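Local coordinates for protein endo-alpha-(1->5)-L-arabinanase (Bacillus licheniformis, PDB 6B7K) that probably hydrolyses internal alpha-(1->5) linkages of arabinan, as a calcium-containing five-bladed beta-propeller enzyme of glycosyl hydrolase family 43, at residues 80-85 with 260-265; 160-165 with 192-197. All coordinates share one frame; numbering follows the deposited sequence.

In the fold
The five four- or five-stranded sheets of the chain are the blades of the five-bladed beta-propeller of family 43. Along the chain the segments come in the order 80-85, 160-165, 192-197, 260-265, so contact 2 falls between the two halves of contact 1. Contact 1 joins the first strands of the second and fifth blades across the central channel, its centre about 3 Å from that of the chain. Contact 2 packs the third blade on the fourth. The centres of contacts 1 and 2 are about 12 Å apart. They meet where Gln263 probably hydrogen-bonds to the carbonyl of Ala193 and His262 packs on Ala193, linking the calcium site to the strand that carries Glu192, the predicted proton donor.

Contact 1: 80-85 with 260-265; sequences QWAPDI and PGHQDV. With CA (calcium ion), chain F.
At the calcium site in the central channel of the propeller, Asp84 and Asp264 meet through a shared metal ion. Asp84 gives one oxygen, OD1, 2.4 Å from the calcium. Asp264 chelates with both: its OD2 lies 2.5 Å and its OD1 2.7 Å from the ion. Each carboxylate is swung anti to its own backbone nitrogen (chi1 -180° in Asp84, -156° in Asp264), which carries both groups in from their separate strands to the metal. The two side chains cross at about a right angle, with Asp84 OD1 3.1 Å from Asp264 OD2. That pair is no hydrogen bond; binding to the same cation probably offsets their repulsion. Asp142 supplies a further oxygen, and a water also binds the ion while donating to Val265 O at 2.6 Å. The second shell steadies the ligands: Val265 N donates to Asp264 OD1 from the anti side, 30° out of the carboxylate plane, Ser25 OG is hydrogen-bonded to Asp264 OD2, and Leu143 N to the Asp84 oxygen that leaves the metal alone.

Further along the channel the chain turns a corner at His262, whose side chain leaves the backbone toward 80-85. Its ring is met obliquely by the methyl CB of Ala82, 3.2 Å from His262 NE2. The side chain of His262, predicted to matter for substrate recognition, lies about 3 Å at nearest atoms from Asp23, the predicted proton acceptor, and about as far from a second calcium ion.

No hydrogen bond runs directly between the two segments. Apart from the packing of Ala82 on His262, what joins them is the metal, whose positive charge probably keeps these buried aspartates ionised and holds the inner edges of distant blades in fixed relation.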
ATOM      1  N   GLN A  80       0.854 -12.123  -6.943  1.00 37.66           N
ATOM      2  CA  GLN A  80       1.516 -11.366  -5.893  1.00 36.53           C
ATOM      3  C   GLN A  80       0.634 -10.198  -5.471  1.00 34.81           C
ATOM      4  O   GLN A  80      -0.194  -9.711  -6.244  1.00 33.89           O
ATOM      5  CB  GLN A  80       2.885 -10.866  -6.358  1.00 36.01           C
ATOM      6  CG  GLN A  80       3.979 -11.931  -6.340  1.00 37.82           C
ATOM      7  CD  GLN A  80       3.708 -13.080  -7.298  1.00 39.28           C
ATOM      8  OE1 GLN A  80       3.812 -12.929  -8.513  1.00 39.48           O
ATOM      9  NE2 GLN A  80       3.359 -14.238  -6.751  1.00 40.87           N
ATOM     10  N   TRP A  81       0.816  -9.753  -4.230  1.00 34.54           N
ATOM     11  CA  TRP A  81      -0.101  -8.808  -3.611  1.00 33.02           C
ATOM     12  C   TRP A  81       0.551  -7.448  -3.409  1.00 32.55           C
ATOM     13  O   TRP A  81       1.778  -7.317  -3.361  1.00 30.70           O
ATOM     14  CB  TRP A  81      -0.588  -9.296  -2.243  1.00 33.30           C
ATOM     15  CG  TRP A  81      -0.914 -10.745  -2.105  1.00 34.61           C
ATOM     16  CD1 TRP A  81      -1.061 -11.672  -3.096  1.00 34.83           C
ATOM     17  CD2 TRP A  81      -1.144 -11.435  -0.874  1.00 36.75           C
ATOM     18  NE1 TRP A  81      -1.360 -12.900  -2.554  1.00 36.97           N
ATOM     19  CE2 TRP A  81      -1.419 -12.779  -1.191  1.00 38.43           C
ATOM     20  CE3 TRP A  81      -1.143 -11.045   0.467  1.00 37.77           C
ATOM     21  CZ2 TRP A  81      -1.689 -13.728  -0.212  1.00 41.16           C
ATOM     22  CZ3 TRP A  81      -1.409 -11.986   1.430  1.00 40.33           C
ATOM     23  CH2 TRP A  81      -1.678 -13.310   1.089  1.00 42.07           C
ATOM     24  N   ALA A  82      -0.315  -6.440  -3.269  1.00 34.62           N
ATOM     25  CA  ALA A  82      -0.030  -5.116  -2.722  1.00 36.23           C
ATOM     26  C   ALA A  82       1.291  -4.535  -3.202  1.00 39.01           C
ATOM     27  O   ALA A  82       2.250  -4.455  -2.423  1.00 38.33           O
ATOM     28  CB  ALA A  82      -0.035  -5.178  -1.193  1.00 37.61           C
ATOM     29  N   PRO A  83       1.388  -4.117  -4.459  1.00 41.96           N
ATOM     30  CA  PRO A  83       2.612  -3.469  -4.927  1.00 45.31           C
ATOM     31  C   PRO A  83       2.656  -2.004  -4.519  1.00 52.03           C
ATOM     32  O   PRO A  83       1.636  -1.370  -4.246  1.00 62.08           O
ATOM     33  CB  PRO A  83       2.524  -3.615  -6.448  1.00 43.08           C
ATOM     34  CG  PRO A  83       1.068  -3.616  -6.719  1.00 42.36           C
ATOM     35  CD  PRO A  83       0.406  -4.288  -5.545  1.00 42.89           C
ATOM     36  N   ASP A  84       3.877  -1.476  -4.468  1.00 46.70           N
ATOM     37  CA  ASP A  84       4.110  -0.058  -4.218  1.00 42.60           C
ATOM     38  C   ASP A  84       5.088   0.462  -5.260  1.00 40.41           C
ATOM     39  O   ASP A  84       6.183  -0.084  -5.413  1.00 40.84           O
ATOM     40  CB  ASP A  84       4.649   0.191  -2.809  1.00 42.38           C
ATOM     41  CG  ASP A  84       4.889   1.662  -2.537  1.00 42.18           C
ATOM     42  OD1 ASP A  84       3.938   2.455  -2.698  1.00 42.07           O
ATOM     43  OD2 ASP A  84       6.024   2.030  -2.168  1.00 42.99           O
ATOM     44  N   ILE A  85       4.695   1.518  -5.965  1.00 37.09           N
ATOM     45  CA  ILE A  85       5.480   2.081  -7.052  1.00 34.25           C
ATOM     46  C   ILE A  85       5.804   3.534  -6.731  1.00 33.21           C
ATOM     47  O   ILE A  85       4.940   4.290  -6.272  1.00 32.41           O
ATOM     48  CB  ILE A  85       4.729   1.963  -8.397  1.00 32.89           C
ATOM     49  CG1 ILE A  85       5.559   2.556  -9.539  1.00 32.59           C
ATOM     50  CG2 ILE A  85       3.350   2.605  -8.297  1.00 32.62           C
ATOM     51  CD1 ILE A  85       6.858   1.820  -9.792  1.00 32.46           C
ATOM     52  N   PRO A 260     -13.928   0.521   1.697  1.00 44.22           N
ATOM     53  CA  PRO A 260     -12.741   1.073   1.037  1.00 42.60           C
ATOM     54  C   PRO A 260     -11.488   0.746   1.830  1.00 41.56           C
ATOM     55  O   PRO A 260     -11.514   0.633   3.058  1.00 41.39           O
ATOM     56  CB  PRO A 260     -13.010   2.584   1.025  1.00 42.94           C
ATOM     57  CG  PRO A 260     -14.459   2.744   1.407  1.00 44.77           C
ATOM     58  CD  PRO A 260     -14.761   1.581   2.285  1.00 45.20           C
ATOM     59  N   GLY A 261     -10.376   0.595   1.123  1.00 41.22           N
ATOM     60  CA  GLY A 261      -9.139   0.297   1.817  1.00 40.97           C
ATOM     61  C   GLY A 261      -7.970   0.132   0.873  1.00 39.97           C
ATOM     62  O   GLY A 261      -8.048   0.451  -0.315  1.00 39.24           O
ATOM     63  N   HIS A 262      -6.892  -0.419   1.439  1.00 39.54           N
ATOM     64  CA  HIS A 262      -5.548  -0.427   0.871  1.00 39.48           C
ATOM     65  C   HIS A 262      -5.295   0.807   0.020  1.00 36.61           C
ATOM     66  O   HIS A 262      -5.127   0.716  -1.200  1.00 36.11           O
ATOM     67  CB  HIS A 262      -5.285  -1.691   0.058  1.00 40.69           C
ATOM     68  CG  HIS A 262      -3.829  -2.020  -0.052  1.00 40.71           C
ATOM     69  ND1 HIS A 262      -2.937  -1.220  -0.734  1.00 43.04           N
ATOM     70  CD2 HIS A 262      -3.104  -3.042   0.459  1.00 43.31           C
ATOM     71  CE1 HIS A 262      -1.727  -1.741  -0.649  1.00 45.24           C
ATOM     72  NE2 HIS A 262      -1.801  -2.846   0.073  1.00 43.44           N
ATOM     73  N   GLN A 263      -5.265   1.963   0.668  1.00 35.69           N
ATOM     74  CA  GLN A 263      -5.097   3.236  -0.003  1.00 34.94           C
ATOM     75  C   GLN A 263      -3.619   3.532  -0.241  1.00 34.40           C
ATOM     76  O   GLN A 263      -2.723   2.835   0.242  1.00 34.39           O
ATOM     77  CB  GLN A 263      -5.727   4.359   0.819  1.00 34.93           C
ATOM     78  CG  GLN A 263      -4.889   4.783   2.018  1.00 34.89           C
ATOM     79  CD  GLN A 263      -4.631   3.648   2.994  1.00 34.10           C
ATOM     80  OE1 GLN A 263      -5.529   2.865   3.304  1.00 33.73           O
ATOM     81  NE2 GLN A 263      -3.397   3.547   3.469  1.00 33.91           N
ATOM     82  N   ASP A 264      -3.378   4.589  -1.011  1.00 34.33           N
ATOM     83  CA  ASP A 264      -2.043   5.136  -1.194  1.00 34.92           C
ATOM     84  C   ASP A 264      -2.201   6.567  -1.679  1.00 35.61           C
ATOM     85  O   ASP A 264      -3.198   6.908  -2.321  1.00 35.66           O
ATOM     86  CB  ASP A 264      -1.212   4.309  -2.182  1.00 34.72           C
ATOM     87  CG  ASP A 264       0.283   4.477  -1.971  1.00 34.76           C
ATOM     88  OD1 ASP A 264       0.681   5.360  -1.183  1.00 35.04           O
ATOM     89  OD2 ASP A 264       1.059   3.717  -2.581  1.00 35.15           O
ATOM     90  N   VAL A 265      -1.218   7.404  -1.356  1.00 36.31           N
ATOM     91  CA  VAL A 265      -1.252   8.823  -1.689  1.00 37.92           C
ATOM     92  C   VAL A 265      -0.107   9.140  -2.641  1.00 39.12           C
ATOM     93  O   VAL A 265       0.991   8.585  -2.519  1.00 39.28           O
ATOM     94  CB  VAL A 265      -1.180   9.708  -0.426  1.00 38.54           C
ATOM     95  CG1 VAL A 265      -2.442   9.545   0.407  1.00 38.02           C
ATOM     96  CG2 VAL A 265       0.052   9.366   0.399  1.00 39.02           C
TER
HETATM   97 CA    CA F 302       3.248   4.559  -1.677  1.00 34.09          CA
HETATM   98  O   HOH W   1       3.075   7.138  -2.046  1.00 23.56           O

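Contact 2: 160-165 with 192-197; sequences SGIKLT and EAPNIT
Ile162 packs its branched side chain on Pro194 and the backbone of Glu192, the closest part of an apolar seam between two blades of the propeller. Its CG2 methyl sits 3.6 Å from Pro194 CB and almost as near to CG of that ring. The other branch reaches along the proline: Ile162 CD1 lies 3.7 Å from Pro194 CG and 3.9 Å from Glu192 CA. With CG1 anti to the carbonyl carbon and CG2 anti to the backbone nitrogen (chi1 -58°), both branches are turned to the same ring, so one isoleucine covers the proline and the start of its strand. Cutting Ile162 back to an alanine is likely to leave the Pro194 ring without its two-branched cover and the Glu192 backbone without its apolar neighbour.

The packing thins toward the C-terminal ends. There Leu164 and Ile196 touch through a single pair of methyls, Leu164 CD1 and Ile196 CD1, 4.1 Å apart. The polar groups turn off the seam. Lys163 points away and makes a weak hydrogen bond from NZ to Ser160 OG, while the carboxylate of Glu192, the predicted proton donor, extends from the far side of its strand to a hydrogen bond with Ser157. Its backbone is thus packed by Ile162 while its acid is held by another partner.

No hydrogen bond joins the segments: strands 162-165 and 192-197 run at 38° to each other, their axes approaching to 8.4 Å, as neighbours in different sheets. Strand 162-167 pairs with 151-155 and 177-182 in its own blade, and Ile181 of the latter touches both Ile162 and Ile196. Strand 191-199 opens the next blade beside 202-209, whose Leu205 packs against Pro194 and Ile196.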
ATOM      1  N   SER A 160       1.397  -8.079  15.267  1.00 51.74           N
ATOM      2  CA  SER A 160       1.774  -6.905  16.048  1.00 51.56           C
ATOM      3  C   SER A 160       1.386  -5.597  15.368  1.00 49.10           C
ATOM      4  O   SER A 160       1.229  -4.582  16.055  1.00 49.18           O
ATOM      5  CB  SER A 160       3.276  -6.927  16.340  1.00 52.56           C
ATOM      6  OG  SER A 160       4.017  -7.315  15.196  1.00 52.39           O
ATOM      7  N   GLY A 161       1.236  -5.587  14.041  1.00 46.71           N
ATOM      8  CA  GLY A 161       0.688  -4.447  13.331  1.00 44.49           C
ATOM      9  C   GLY A 161       1.668  -3.894  12.304  1.00 42.81           C
ATOM     10  O   GLY A 161       2.324  -4.647  11.577  1.00 42.84           O
ATOM     11  N   ILE A 162       1.750  -2.568  12.250  1.00 40.84           N
ATOM     12  CA  ILE A 162       2.518  -1.865  11.231  1.00 39.51           C
ATOM     13  C   ILE A 162       3.951  -1.686  11.712  1.00 40.88           C
ATOM     14  O   ILE A 162       4.192  -1.198  12.823  1.00 41.83           O
ATOM     15  CB  ILE A 162       1.875  -0.509  10.903  1.00 38.39           C
ATOM     16  CG1 ILE A 162       0.430  -0.703  10.427  1.00 38.32           C
ATOM     17  CG2 ILE A 162       2.710   0.245   9.871  1.00 37.62           C
ATOM     18  CD1 ILE A 162       0.273  -1.706   9.298  1.00 38.02           C
ATOM     19  N   LYS A 163       4.903  -2.072  10.869  1.00 41.19           N
ATOM     20  CA  LYS A 163       6.322  -1.944  11.155  1.00 41.99           C
ATOM     21  C   LYS A 163       6.952  -0.930  10.207  1.00 40.92           C
ATOM     22  O   LYS A 163       6.520  -0.772   9.061  1.00 39.24           O
ATOM     23  CB  LYS A 163       7.030  -3.295  11.024  1.00 43.66           C
ATOM     24  CG  LYS A 163       6.465  -4.369  11.938  1.00 45.82           C
ATOM     25  CD  LYS A 163       6.775  -4.057  13.392  1.00 47.47           C
ATOM     26  CE  LYS A 163       5.960  -4.921  14.338  1.00 49.22           C
ATOM     27  NZ  LYS A 163       4.531  -4.500  14.383  1.00 48.63           N
ATOM     28  N   LEU A 164       7.980  -0.245  10.699  1.00 41.51           N
ATOM     29  CA  LEU A 164       8.688   0.773   9.936  1.00 40.23           C
ATOM     30  C   LEU A 164      10.182   0.543  10.080  1.00 41.15           C
ATOM     31  O   LEU A 164      10.669   0.297  11.189  1.00 42.81           O
ATOM     32  CB  LEU A 164       8.317   2.182  10.413  1.00 39.60           C
ATOM     33  CG  LEU A 164       9.108   3.353   9.826  1.00 39.04           C
ATOM     34  CD1 LEU A 164       8.954   3.406   8.312  1.00 38.17           C
ATOM     35  CD2 LEU A 164       8.676   4.668  10.456  1.00 38.57           C
ATOM     36  N   THR A 165      10.905   0.614   8.964  1.00 40.48           N
ATOM     37  CA  THR A 165      12.352   0.454   8.976  1.00 40.81           C
ATOM     38  C   THR A 165      12.986   1.478   8.051  1.00 40.88           C
ATOM     39  O   THR A 165      12.359   1.956   7.102  1.00 39.97           O
ATOM     40  CB  THR A 165      12.787  -0.950   8.547  1.00 40.15           C
ATOM     41  OG1 THR A 165      14.219  -1.027   8.563  1.00 40.66           O
ATOM     42  CG2 THR A 165      12.287  -1.257   7.147  1.00 38.58           C
ATOM     43  N   GLU A 192      -3.655  -2.869   8.423  1.00 34.26           N
ATOM     44  CA  GLU A 192      -2.719  -3.271   7.380  1.00 34.36           C
ATOM     45  C   GLU A 192      -2.629  -2.142   6.357  1.00 34.26           C
ATOM     46  O   GLU A 192      -3.190  -1.058   6.554  1.00 33.79           O
ATOM     47  CB  GLU A 192      -3.149  -4.595   6.737  1.00 34.81           C
ATOM     48  CG  GLU A 192      -4.503  -4.549   6.038  1.00 34.81           C
ATOM     49  CD  GLU A 192      -4.971  -5.916   5.567  1.00 36.59           C
ATOM     50  OE1 GLU A 192      -4.231  -6.903   5.759  1.00 37.62           O
ATOM     51  OE2 GLU A 192      -6.084  -6.005   5.004  1.00 37.34           O
ATOM     52  N   ALA A 193      -1.914  -2.403   5.267  1.00 35.16           N
ATOM     53  CA  ALA A 193      -1.820  -1.494   4.130  1.00 35.29           C
ATOM     54  C   ALA A 193      -1.371  -0.079   4.512  1.00 34.79           C
ATOM     55  O   ALA A 193      -2.057   0.900   4.204  1.00 34.53           O
ATOM     56  CB  ALA A 193      -3.147  -1.446   3.388  1.00 35.77           C
ATOM     57  N   PRO A 194      -0.216   0.065   5.159  1.00 34.70           N
ATOM     58  CA  PRO A 194       0.211   1.395   5.593  1.00 34.54           C
ATOM     59  C   PRO A 194       0.887   2.170   4.475  1.00 35.60           C
ATOM     60  O   PRO A 194       1.557   1.607   3.609  1.00 37.09           O
ATOM     61  CB  PRO A 194       1.204   1.085   6.716  1.00 35.19           C
ATOM     62  CG  PRO A 194       1.843  -0.190   6.265  1.00 35.97           C
ATOM     63  CD  PRO A 194       0.780  -0.965   5.510  1.00 35.58           C
ATOM     64  N   ASN A 195       0.694   3.487   4.499  1.00 35.81           N
ATOM     65  CA  ASN A 195       1.471   4.374   3.644  1.00 37.42           C
ATOM     66  C   ASN A 195       1.696   5.682   4.389  1.00 37.12           C
ATOM     67  O   ASN A 195       0.771   6.212   5.012  1.00 37.24           O
ATOM     68  CB  ASN A 195       0.787   4.607   2.285  1.00 38.98           C
ATOM     69  CG  ASN A 195      -0.504   5.385   2.397  1.00 40.46           C
ATOM     70  OD1 ASN A 195      -1.585   4.806   2.522  1.00 41.28           O
ATOM     71  ND2 ASN A 195      -0.403   6.707   2.335  1.00 41.14           N
ATOM     72  N   ILE A 196       2.929   6.182   4.340  1.00 36.95           N
ATOM     73  CA  ILE A 196       3.346   7.359   5.094  1.00 36.15           C
ATOM     74  C   ILE A 196       3.733   8.457   4.115  1.00 36.70           C
ATOM     75  O   ILE A 196       4.342   8.186   3.075  1.00 37.58           O
ATOM     76  CB  ILE A 196       4.524   7.040   6.037  1.00 36.30           C
ATOM     77  CG1 ILE A 196       4.263   5.748   6.809  1.00 35.36           C
ATOM     78  CG2 ILE A 196       4.773   8.195   6.993  1.00 37.28           C
ATOM     79  CD1 ILE A 196       5.398   5.350   7.719  1.00 36.58           C
ATOM     80  N   THR A 197       3.386   9.698   4.454  1.00 36.43           N
ATOM     81  CA  THR A 197       3.771  10.849   3.653  1.00 37.69           C
ATOM     82  C   THR A 197       4.077  12.026   4.567  1.00 38.46           C
ATOM     83  O   THR A 197       3.478  12.177   5.635  1.00 37.83           O
ATOM     84  CB  THR A 197       2.677  11.240   2.648  1.00 37.93           C
ATOM     85  OG1 THR A 197       3.068  12.435   1.957  1.00 39.74           O
ATOM     86  CG2 THR A 197       1.354  11.475   3.358  1.00 36.80           C
TER